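Local structure of DyP-type peroxidase (Thermobifida cellulosilytica, 4GS1) at residues D57-A62 and T175-W180; A76-A81 and D385-Q390; L242-I247 and G337-A342. The protein probably catalyses the haem-dependent oxidation of dyes and other organic substrates by hydrogen peroxide. All coordinates share one frame; numbering follows the deposited sequence.

Contact 1: D57-A62 and T175-W180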
loop_
_atom_site.group_PDB
_atom_site.type_symbol
_atom_site.label_atom_id
_atom_site.label_comp_id
_atom_site.label_asym_id
_atom_site.label_seq_id
_atom_site.Cartn_x
_atom_site.Cartn_y
_atom_site.Cartn_z
ATOM N N ASP B 57 1.900 2.829 22.174
ATOM C CA ASP B 57 1.765 3.119 23.595
ATOM C C ASP B 57 2.830 2.364 24.373
ATOM O O ASP B 57 3.286 1.306 23.933
ATOM C CB ASP B 57 0.392 2.682 24.113
ATOM C CG ASP B 57 -0.726 3.535 23.583
ATOM O OD1 ASP B 57 -0.491 4.740 23.369
ATOM O OD2 ASP B 57 -1.832 2.998 23.375
ATOM N N LEU B 58 3.225 2.899 25.527
ATOM C CA LEU B 58 4.016 2.109 26.467
ATOM C C LEU B 58 3.157 0.962 26.988
ATOM O O LEU B 58 1.991 1.159 27.330
ATOM C CB LEU B 58 4.485 2.952 27.652
ATOM C CG LEU B 58 5.567 3.986 27.367
ATOM C CD1 LEU B 58 5.977 4.670 28.664
ATOM C CD2 LEU B 58 6.766 3.312 26.721
ATOM N N ALA B 59 3.729 -0.235 27.048
ATOM C CA ALA B 59 3.017 -1.388 27.602
ATOM C C ALA B 59 2.918 -1.296 29.120
ATOM O O ALA B 59 3.694 -0.593 29.763
ATOM C CB ALA B 59 3.700 -2.671 27.203
ATOM N N GLU B 60 1.954 -2.019 29.686
ATOM C CA GLU B 60 1.813 -2.135 31.127
ATOM C C GLU B 60 2.742 -3.251 31.620
ATOM O O GLU B 60 3.218 -4.056 30.821
ATOM C CB GLU B 60 0.351 -2.462 31.473
ATOM C CG GLU B 60 -0.650 -1.390 31.066
ATOM C CD GLU B 60 -0.558 -0.133 31.910
ATOM O OE1 GLU B 60 0.205 -0.123 32.899
ATOM O OE2 GLU B 60 -1.251 0.851 31.579
ATOM N N PRO B 61 3.013 -3.299 32.934
ATOM C CA PRO B 61 2.605 -2.306 33.934
ATOM C C PRO B 61 3.622 -1.179 34.075
ATOM O O PRO B 61 3.483 -0.348 34.974
ATOM C CB PRO B 61 2.498 -3.128 35.227
ATOM C CG PRO B 61 3.446 -4.258 35.039
ATOM C CD PRO B 61 3.549 -4.525 33.555
ATOM N N ALA B 62 4.625 -1.153 33.199
ATOM C CA ALA B 62 5.598 -0.063 33.181
ATOM C C ALA B 62 4.918 1.298 33.024
ATOM O O ALA B 62 5.279 2.267 33.696
ATOM C CB ALA B 62 6.605 -0.275 32.069
ATOM N N THR B 175 8.413 -3.464 25.275
ATOM C CA THR B 175 8.154 -2.246 26.048
ATOM C C THR B 175 7.151 -1.303 25.352
ATOM O O THR B 175 6.457 -0.535 26.017
ATOM C CB THR B 175 9.431 -1.516 26.563
ATOM O OG1 THR B 175 9.503 -0.200 26.010
ATOM C CG2 THR B 175 10.692 -2.291 26.248
ATOM N N THR B 176 7.067 -1.395 24.024
ATOM C CA THR B 176 6.076 -0.646 23.242
ATOM C C THR B 176 5.063 -1.590 22.598
ATOM O O THR B 176 5.378 -2.750 22.321
ATOM C CB THR B 176 6.726 0.184 22.115
ATOM O OG1 THR B 176 7.514 -0.671 21.277
ATOM C CG2 THR B 176 7.608 1.293 22.670
ATOM N N THR B 177 3.854 -1.082 22.358
ATOM C CA THR B 177 2.807 -1.817 21.647
ATOM C C THR B 177 2.223 -0.894 20.582
ATOM O O THR B 177 1.992 0.284 20.852
ATOM C CB THR B 177 1.664 -2.222 22.593
ATOM O OG1 THR B 177 2.195 -2.931 23.722
ATOM C CG2 THR B 177 0.676 -3.113 21.864
ATOM N N VAL B 178 1.990 -1.409 19.378
ATOM C CA VAL B 178 1.348 -0.598 18.342
ATOM C C VAL B 178 -0.087 -0.238 18.725
ATOM O O VAL B 178 -0.888 -1.116 19.076
ATOM C CB VAL B 178 1.359 -1.299 16.968
ATOM C CG1 VAL B 178 0.539 -0.508 15.965
ATOM C CG2 VAL B 178 2.787 -1.438 16.447
ATOM N N ARG B 179 -0.406 1.053 18.667
ATOM C CA ARG B 179 -1.765 1.527 18.926
ATOM C C ARG B 179 -2.580 1.614 17.635
ATOM O O ARG B 179 -3.686 1.066 17.545
ATOM C CB ARG B 179 -1.735 2.894 19.626
ATOM C CG ARG B 179 -3.102 3.422 20.037
ATOM C CD ARG B 179 -2.983 4.783 20.754
ATOM N NE ARG B 179 -4.302 5.309 21.110
ATOM C CZ ARG B 179 -4.925 5.041 22.254
ATOM N NH1 ARG B 179 -4.348 4.263 23.171
ATOM N NH2 ARG B 179 -6.125 5.547 22.487
ATOM N N TRP B 180 -2.029 2.301 16.641
ATOM C CA TRP B 180 -2.622 2.348 15.308
ATOM C C TRP B 180 -1.503 2.595 14.300
ATOM O O TRP B 180 -0.413 3.028 14.662
ATOM C CB TRP B 180 -3.745 3.410 15.191
ATOM C CG TRP B 180 -3.327 4.839 15.464
ATOM C CD1 TRP B 180 -3.460 5.530 16.651
ATOM C CD2 TRP B 180 -2.715 5.751 14.545
ATOM N NE1 TRP B 180 -2.965 6.809 16.513
ATOM C CE2 TRP B 180 -2.500 6.968 15.231
ATOM C CE3 TRP B 180 -2.325 5.654 13.201
ATOM C CZ2 TRP B 180 -1.915 8.078 14.622
ATOM C CZ3 TRP B 180 -1.738 6.765 12.594
ATOM C CH2 TRP B 180 -1.535 7.958 13.307
HETATM O O HOH W 1 6.437 -0.142 28.911
#
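Asp57 and Arg179 join their side chains in a salt bridge beside the last rungs of an antiparallel strand pair. The arginine can be followed along its length past the carboxylate. Its CB lies 3.8 Å from Asp57 OD2, and CG approaches the same oxygen more closely. With CG anti to the backbone N (chi1 -175°) and the chain extended as far as NE, CD comes 3.4 Å from Asp57 OD2. NE bonds instead to the carbonyl of Cys145, which helps fix the rotation of the guanidinium. At the tip, Arg179 NH1 donates an N-H to Asp57 OD2 over 2.8 Å, in the guanidinium plane and on the syn side of the carboxylate. The two planes are turned 63° apart, and NH1 alone makes the bridge to the carboxylate. Asp57 OD1 takes the backbone N-H of Asp148, and both carboxylate oxygens are thus engaged.

In the backbone, Asp57 and Thr177 form a hydrogen-bonded pair, with Asp57 N to Thr177 O and Thr177 N to Asp57 O both 2.9 Å. Strand 50-58 then ends, yet Ala59 N still reaches Thr175 O at 2.9 Å in an almost straight bond (178° at the hydrogen), its donor lying above the carbonyl plane. A water also donates to Thr175 O and to Ala59 O, tying the departing chain back. Ala59 CB rests 3.8 Å from Thr177 OG1. At the other end, Arg179 and Trp180 both face Ala55 in a classic beta bulge.

Strand 176-185 is, within this chain, an outermost strand of the four-stranded N-terminal sheet. Arg143 NH1 comes close to Arg179 NH1, and the charge of Asp57 probably offsets the repulsion between these two like-charged groups.

Contact 2: A76-A81 and D385-Q390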
loop_
_atom_site.group_PDB
_atom_site.type_symbol
_atom_site.label_atom_id
_atom_site.label_comp_id
_atom_site.label_asym_id
_atom_site.label_seq_id
_atom_site.Cartn_x
_atom_site.Cartn_y
_atom_site.Cartn_z
ATOM N N ALA B 76 12.825 2.973 24.635
ATOM C CA ALA B 76 12.253 2.991 23.294
ATOM C C ALA B 76 12.902 4.062 22.426
ATOM O O ALA B 76 13.312 3.794 21.291
ATOM C CB ALA B 76 10.745 3.211 23.365
ATOM N N LEU B 77 12.978 5.279 22.949
ATOM C CA LEU B 77 13.516 6.399 22.176
ATOM C C LEU B 77 14.984 6.192 21.780
ATOM O O LEU B 77 15.370 6.476 20.637
ATOM C CB LEU B 77 13.328 7.717 22.937
ATOM C CG LEU B 77 11.879 8.198 23.108
ATOM C CD1 LEU B 77 11.800 9.283 24.163
ATOM C CD2 LEU B 77 11.304 8.721 21.797
ATOM N N ARG B 78 15.796 5.694 22.709
ATOM C CA ARG B 78 17.203 5.412 22.407
ATOM C C ARG B 78 17.341 4.300 21.376
ATOM O O ARG B 78 18.135 4.401 20.442
ATOM C CB ARG B 78 17.997 5.037 23.667
ATOM C CG ARG B 78 19.497 4.849 23.381
ATOM C CD ARG B 78 20.224 4.002 24.430
ATOM N NE ARG B 78 19.612 4.090 25.752
ATOM C CZ ARG B 78 18.936 3.099 26.325
ATOM N NH1 ARG B 78 18.796 1.935 25.700
ATOM N NH2 ARG B 78 18.403 3.269 27.526
ATOM N N THR B 79 16.567 3.236 21.548
ATOM C CA THR B 79 16.627 2.105 20.635
ATOM C C THR B 79 16.259 2.512 19.210
ATOM O O THR B 79 16.974 2.179 18.261
ATOM C CB THR B 79 15.731 0.953 21.123
ATOM O OG1 THR B 79 16.212 0.499 22.396
ATOM C CG2 THR B 79 15.750 -0.201 20.137
ATOM N N TRP B 80 15.153 3.235 19.055
ATOM C CA TRP B 80 14.755 3.698 17.725
ATOM C C TRP B 80 15.807 4.635 17.133
ATOM O O TRP B 80 16.081 4.586 15.936
ATOM C CB TRP B 80 13.400 4.407 17.768
ATOM C CG TRP B 80 12.206 3.497 17.960
ATOM C CD1 TRP B 80 12.074 2.191 17.556
ATOM C CD2 TRP B 80 10.975 3.848 18.597
ATOM N NE1 TRP B 80 10.826 1.714 17.911
ATOM C CE2 TRP B 80 10.133 2.714 18.548
ATOM C CE3 TRP B 80 10.491 5.019 19.195
ATOM C CZ2 TRP B 80 8.838 2.717 19.085
ATOM C CZ3 TRP B 80 9.213 5.020 19.730
ATOM C CH2 TRP B 80 8.403 3.872 19.677
ATOM N N ALA B 81 16.402 5.485 17.964
ATOM C CA ALA B 81 17.426 6.403 17.466
ATOM C C ALA B 81 18.659 5.640 16.986
ATOM O O ALA B 81 19.248 5.986 15.959
ATOM C CB ALA B 81 17.807 7.419 18.527
ATOM N N ASP B 385 25.320 13.743 19.831
ATOM C CA ASP B 385 25.373 12.411 20.425
ATOM C C ASP B 385 24.227 12.147 21.396
ATOM O O ASP B 385 24.436 11.629 22.494
ATOM C CB ASP B 385 26.723 12.199 21.115
ATOM C CG ASP B 385 27.886 12.270 20.146
ATOM O OD1 ASP B 385 27.766 11.706 19.037
ATOM O OD2 ASP B 385 28.913 12.895 20.487
ATOM N N ARG B 386 23.014 12.504 20.979
ATOM C CA ARG B 386 21.829 12.321 21.810
ATOM C C ARG B 386 20.663 11.802 20.977
ATOM O O ARG B 386 20.664 11.937 19.754
ATOM C CB ARG B 386 21.445 13.641 22.487
ATOM C CG ARG B 386 22.583 14.284 23.274
ATOM C CD ARG B 386 22.178 15.614 23.881
ATOM N NE ARG B 386 21.177 15.472 24.932
ATOM C CZ ARG B 386 21.433 14.989 26.144
ATOM N NH1 ARG B 386 22.656 14.581 26.456
ATOM N NH2 ARG B 386 20.463 14.904 27.042
ATOM N N TYR B 387 19.682 11.196 21.644
ATOM C CA TYR B 387 18.472 10.723 20.967
ATOM C C TYR B 387 17.327 11.721 21.161
ATOM O O TYR B 387 17.327 12.478 22.137
ATOM C CB TYR B 387 18.094 9.311 21.449
ATOM C CG TYR B 387 17.765 9.167 22.922
ATOM C CD1 TYR B 387 18.709 8.688 23.829
ATOM C CD2 TYR B 387 16.499 9.467 23.400
ATOM C CE1 TYR B 387 18.396 8.543 25.174
ATOM C CE2 TYR B 387 16.177 9.323 24.734
ATOM C CZ TYR B 387 17.127 8.862 25.617
ATOM O OH TYR B 387 16.778 8.728 26.944
ATOM N N PRO B 388 16.363 11.752 20.218
ATOM C CA PRO B 388 15.251 12.700 20.357
ATOM C C PRO B 388 14.471 12.440 21.634
ATOM O O PRO B 388 14.040 11.310 21.861
ATOM C CB PRO B 388 14.378 12.399 19.132
ATOM C CG PRO B 388 15.351 11.904 18.109
ATOM C CD PRO B 388 16.357 11.084 18.902
ATOM N N GLY B 389 14.315 13.469 22.461
ATOM C CA GLY B 389 13.597 13.333 23.715
ATOM C C GLY B 389 14.508 13.045 24.902
ATOM O O GLY B 389 14.037 12.910 26.033
ATOM N N GLN B 390 15.809 12.940 24.661
ATOM C CA GLN B 390 16.739 12.647 25.760
ATOM C C GLN B 390 16.743 13.777 26.794
ATOM O O GLN B 390 16.858 13.525 27.998
ATOM C CB GLN B 390 18.153 12.359 25.230
ATOM C CG GLN B 390 19.143 11.868 26.306
ATOM C CD GLN B 390 20.430 11.295 25.729
ATOM O OE1 GLN B 390 20.608 11.222 24.512
ATOM N NE2 GLN B 390 21.337 10.881 26.609
#
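Tyr387 N donates to Gln390 OE1 at 3.0 Å, in the plane of the amide carbonyl, and this bond braces the type II beta turn from Tyr387 to Gln390 that lies against helix 66-90. Gln390 N closes the turn on Tyr387 O, and Gly389 serves as N-cap of the short helix 390-393. The backbone of Gly389 has a positive phi of 94°; a beta carbon there would jam against Pro388 O and crowd Leu77 CD1.

Tyr387 carries the contact. Its CG sits between the backbone N and the carbonyl carbon (chi1 62°), which sets the ring between Arg78 of the helix and Gln390 of its own turn. One face receives Arg78 CB in a CH-pi contact, 4.1 Å from the Tyr387 ring centroid; Gln390 CB lies centrally over the opposite face. Leu77 CB approaches obliquely, 3.7 Å from Tyr387 CD2, while Ala81 CB meets Tyr387 CB at 3.5 Å. An alanine in place of Tyr387 would probably open a gap between Leu77, Arg78 and Gln390 and leave Arg78 CB without its aromatic face.

Leu77 also packs on Ile109, Ile111 and Leu149, placing helix 66-90 between the turn and the N-terminal sheet. The carbonyl of Pro388 is buried without a polar partner, and both methyls of Leu77, CD1 and CD2, stand 3.8 Å from Pro388 O.

Contact 3: L242-I247 and G337-A342. With HEM (protoporphyrin IX containing Fe), chain F.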
loop_
_atom_site.group_PDB
_atom_site.type_symbol
_atom_site.label_atom_id
_atom_site.label_comp_id
_atom_site.label_asym_id
_atom_site.label_seq_id
_atom_site.Cartn_x
_atom_site.Cartn_y
_atom_site.Cartn_z
ATOM N N LEU B 242 3.706 17.808 14.812
ATOM C CA LEU B 242 2.967 17.128 13.755
ATOM C C LEU B 242 1.524 16.892 14.167
ATOM O O LEU B 242 1.259 16.292 15.207
ATOM C CB LEU B 242 3.609 15.769 13.479
ATOM C CG LEU B 242 2.775 14.806 12.628
ATOM C CD1 LEU B 242 2.614 15.340 11.216
ATOM C CD2 LEU B 242 3.428 13.443 12.597
ATOM N N VAL B 243 0.589 17.362 13.351
ATOM C CA VAL B 243 -0.801 16.938 13.477
ATOM C C VAL B 243 -1.117 15.948 12.367
ATOM O O VAL B 243 -0.979 16.268 11.183
ATOM C CB VAL B 243 -1.779 18.128 13.383
ATOM C CG1 VAL B 243 -3.224 17.610 13.307
ATOM C CG2 VAL B 243 -1.600 19.045 14.585
ATOM N N VAL B 244 -1.530 14.742 12.748
ATOM C CA VAL B 244 -1.968 13.735 11.784
ATOM C C VAL B 244 -3.485 13.660 11.785
ATOM O O VAL B 244 -4.103 13.608 12.852
ATOM C CB VAL B 244 -1.464 12.340 12.190
ATOM C CG1 VAL B 244 -1.930 11.299 11.175
ATOM C CG2 VAL B 244 0.037 12.322 12.309
ATOM N N ARG B 245 -4.092 13.665 10.599
ATOM C CA ARG B 245 -5.519 13.363 10.481
ATOM C C ARG B 245 -5.736 12.310 9.409
ATOM O O ARG B 245 -5.265 12.453 8.281
ATOM C CB ARG B 245 -6.339 14.627 10.162
ATOM C CG ARG B 245 -6.136 15.782 11.153
ATOM C CD ARG B 245 -6.898 15.566 12.466
ATOM N NE ARG B 245 -8.316 15.931 12.336
ATOM C CZ ARG B 245 -9.102 16.262 13.354
ATOM N NH1 ARG B 245 -8.621 16.276 14.594
ATOM N NH2 ARG B 245 -10.371 16.597 13.132
ATOM N N ARG B 246 -6.441 11.238 9.762
ATOM C CA ARG B 246 -6.876 10.260 8.774
ATOM C C ARG B 246 -8.219 10.719 8.220
ATOM O O ARG B 246 -9.228 10.694 8.934
ATOM C CB ARG B 246 -6.991 8.867 9.422
ATOM C CG ARG B 246 -7.492 7.787 8.478
ATOM C CD ARG B 246 -7.577 6.424 9.172
ATOM N NE ARG B 246 -8.159 5.424 8.287
ATOM C CZ ARG B 246 -7.900 4.121 8.344
ATOM N NH1 ARG B 246 -7.047 3.645 9.248
ATOM N NH2 ARG B 246 -8.488 3.299 7.486
ATOM N N ILE B 247 -8.228 11.181 6.964
ATOM C CA ILE B 247 -9.428 11.809 6.409
ATOM C C ILE B 247 -9.962 10.984 5.258
ATOM O O ILE B 247 -9.380 10.962 4.171
ATOM C CB ILE B 247 -9.157 13.258 5.928
ATOM C CG1 ILE B 247 -8.500 14.097 7.029
ATOM C CG2 ILE B 247 -10.473 13.931 5.502
ATOM C CD1 ILE B 247 -8.117 15.526 6.547
ATOM N N GLY B 337 -8.524 7.765 1.218
ATOM C CA GLY B 337 -8.550 9.185 1.515
ATOM C C GLY B 337 -7.183 9.823 1.612
ATOM O O GLY B 337 -6.229 9.422 0.924
ATOM N N LEU B 338 -7.087 10.823 2.478
ATOM C CA LEU B 338 -5.844 11.555 2.670
ATOM C C LEU B 338 -5.311 11.306 4.063
ATOM O O LEU B 338 -6.012 11.512 5.052
ATOM C CB LEU B 338 -6.087 13.052 2.467
ATOM C CG LEU B 338 -4.902 13.995 2.655
ATOM C CD1 LEU B 338 -3.844 13.733 1.582
ATOM C CD2 LEU B 338 -5.392 15.439 2.581
ATOM N N LEU B 339 -4.077 10.823 4.125
ATOM C CA LEU B 339 -3.327 10.782 5.368
ATOM C C LEU B 339 -2.701 12.175 5.485
ATOM O O LEU B 339 -1.605 12.458 4.981
ATOM C CB LEU B 339 -2.304 9.631 5.336
ATOM C CG LEU B 339 -1.180 9.606 6.378
ATOM C CD1 LEU B 339 -1.734 9.826 7.760
ATOM C CD2 LEU B 339 -0.448 8.269 6.319
ATOM N N PHE B 340 -3.448 13.064 6.132
ATOM C CA PHE B 340 -3.076 14.466 6.274
ATOM C C PHE B 340 -2.016 14.610 7.374
ATOM O O PHE B 340 -2.168 14.068 8.474
ATOM C CB PHE B 340 -4.342 15.268 6.625
ATOM C CG PHE B 340 -4.096 16.729 6.907
ATOM C CD1 PHE B 340 -4.260 17.675 5.909
ATOM C CD2 PHE B 340 -3.739 17.162 8.186
ATOM C CE1 PHE B 340 -4.044 19.034 6.165
ATOM C CE2 PHE B 340 -3.522 18.516 8.450
ATOM C CZ PHE B 340 -3.673 19.450 7.439
ATOM N N MET B 341 -0.935 15.324 7.074
ATOM C CA MET B 341 0.116 15.571 8.060
ATOM C C MET B 341 0.591 17.014 7.987
ATOM O O MET B 341 1.198 17.433 7.001
ATOM C CB MET B 341 1.270 14.589 7.860
ATOM C CG MET B 341 0.901 13.171 8.268
ATOM S SD MET B 341 2.337 12.094 8.284
ATOM C CE MET B 341 2.315 11.601 6.625
ATOM N N ALA B 342 0.286 17.782 9.029
ATOM C CA ALA B 342 0.675 19.192 9.060
ATOM C C ALA B 342 1.812 19.403 10.043
ATOM O O ALA B 342 1.749 18.927 11.178
ATOM C CB ALA B 342 -0.509 20.066 9.444
HETATM C CHA HEM F . -4.998 23.928 0.290
HETATM C CHB HEM F . -7.056 19.609 -0.458
HETATM C CHC HEM F . -7.753 19.058 4.318
HETATM C CHD HEM F . -5.318 23.186 5.123
HETATM C C1A HEM F . -5.519 22.816 -0.312
HETATM C C2A HEM F . -5.580 22.610 -1.738
HETATM C C3A HEM F . -6.151 21.415 -1.941
HETATM C C4A HEM F . -6.457 20.835 -0.657
HETATM C CMA HEM F . -6.438 20.739 -3.304
HETATM C CAA HEM F . -5.068 23.620 -2.801
HETATM C CBA HEM F . -3.617 23.330 -3.226
HETATM C CGA HEM F . -2.622 23.646 -2.143
HETATM O O1A HEM F . -2.327 24.860 -1.923
HETATM O O2A HEM F . -2.103 22.691 -1.511
HETATM C C1B HEM F . -7.439 19.098 0.761
HETATM C C2B HEM F . -8.171 17.866 0.954
HETATM C C3B HEM F . -8.380 17.710 2.271
HETATM C C4B HEM F . -7.772 18.835 2.956
HETATM C CMB HEM F . -8.629 16.966 -0.219
HETATM C CAB HEM F . -9.096 16.556 3.020
HETATM C CBB HEM F . -9.228 15.318 2.504
HETATM C C1C HEM F . -7.155 20.133 4.951
HETATM C C2C HEM F . -7.121 20.381 6.386
HETATM C C3C HEM F . -6.430 21.518 6.605
HETATM C C4C HEM F . -6.038 22.029 5.313
HETATM C CMC HEM F . -7.739 19.435 7.439
HETATM C CAC HEM F . -6.082 22.264 7.924
HETATM C CBC HEM F . -6.741 22.127 9.077
HETATM C C1D HEM F . -5.001 23.735 3.909
HETATM C C2D HEM F . -4.224 24.941 3.744
HETATM C C3D HEM F . -4.139 25.177 2.249
HETATM C C4D HEM F . -4.851 24.080 1.642
HETATM C CMD HEM F . -3.612 25.838 4.845
HETATM C CAD HEM F . -3.417 26.339 1.550
HETATM C CBD HEM F . -4.305 27.584 1.566
HETATM C CGD HEM F . -3.539 28.712 0.908
HETATM O O1D HEM F . -3.723 28.931 -0.322
HETATM O O2D HEM F . -2.721 29.374 1.598
HETATM N NA HEM F . -6.059 21.719 0.338
HETATM N NB HEM F . -7.213 19.671 2.003
HETATM N NC HEM F . -6.495 21.175 4.316
HETATM N ND HEM F . -5.350 23.248 2.646
HETATM FE FE HEM F . -6.364 21.517 2.325
#
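Strands 242-247 and 337-342 run antiparallel at 165°, their axes approaching to 4.7 Å, with Val243-Ala342, Arg245-Phe340 and Ile247-Leu338 as hydrogen-bonded pairs and Val244-Met341 and Arg246-Leu339 as non-hydrogen-bonded pairs. Each of the three hydrogen-bonded pairs makes both of its N-H...O bonds. At the end of the ladder, a beta carbon on Gly337 would clash with Ile247 O.

One face bears Val243, Arg245, Ile247, Leu338, Phe340 and Ala342, and the haem lies against it. Phe340, its CG anti to the backbone N (chi1 176°), extends its ring tip over a pyrrole, with CE1 3.4 Å from haem C2C. Leu338 CD2 lies on the same side of the macrocycle, 3.8 Å from haem C3B. Ile247 divides its branches between the haem and Phe340: CG2 meets the vinyl carbon CBB of the haem at 3.5 Å, and CD1 rests 3.8 Å from Phe340 CB, the two side chains running alongside and pointing the same way. Arg245 sets CG near the Phe340 ring, then folds away at chi2 and chi3. Its guanidinium bonds to His371 and Ser374 and forms a salt bridge with Asp138, so the buried charge is well provided with partners.

The other face is chiefly aliphatic. Val244 CG1 meets Leu339 CD1 at 3.7 Å, and Leu242 CD1 reaches Met341 CB at 3.7 Å. Arg246, on this face too, makes a cation-pi contact with Trp144.

Leu338 also lines, with Asp207 and Arg319, the pocket of a bound oxygen molecule. The strands are the central pair of the four-stranded C-terminal sheet, whose 2-3-1-4 order is that of a ferredoxin-like fold, here forming one wall of the haem pocket.

In the fold
Contacts 1 and 2 adjoin where helix 66-90 packs on the N-terminal sheet, their centres 17 Å apart. Thr176 CG2 of contact 1 packs on Ala76 CB of contact 2 at 3.7 Å. Contact 1 also reaches toward the haem-binding half: Trp180 CH2 lies 4.0 Å from Val244 CG1 of contact 3, although the two centres are 23 Å apart. This touch joins the N-terminal and C-terminal family regions. Contact 2, which brings residues 385-390 back to helix 66-90, stays clear of contact 3, with nearest atoms about 12 Å apart. Of the three, contact 3 alone holds residues of the haem pocket.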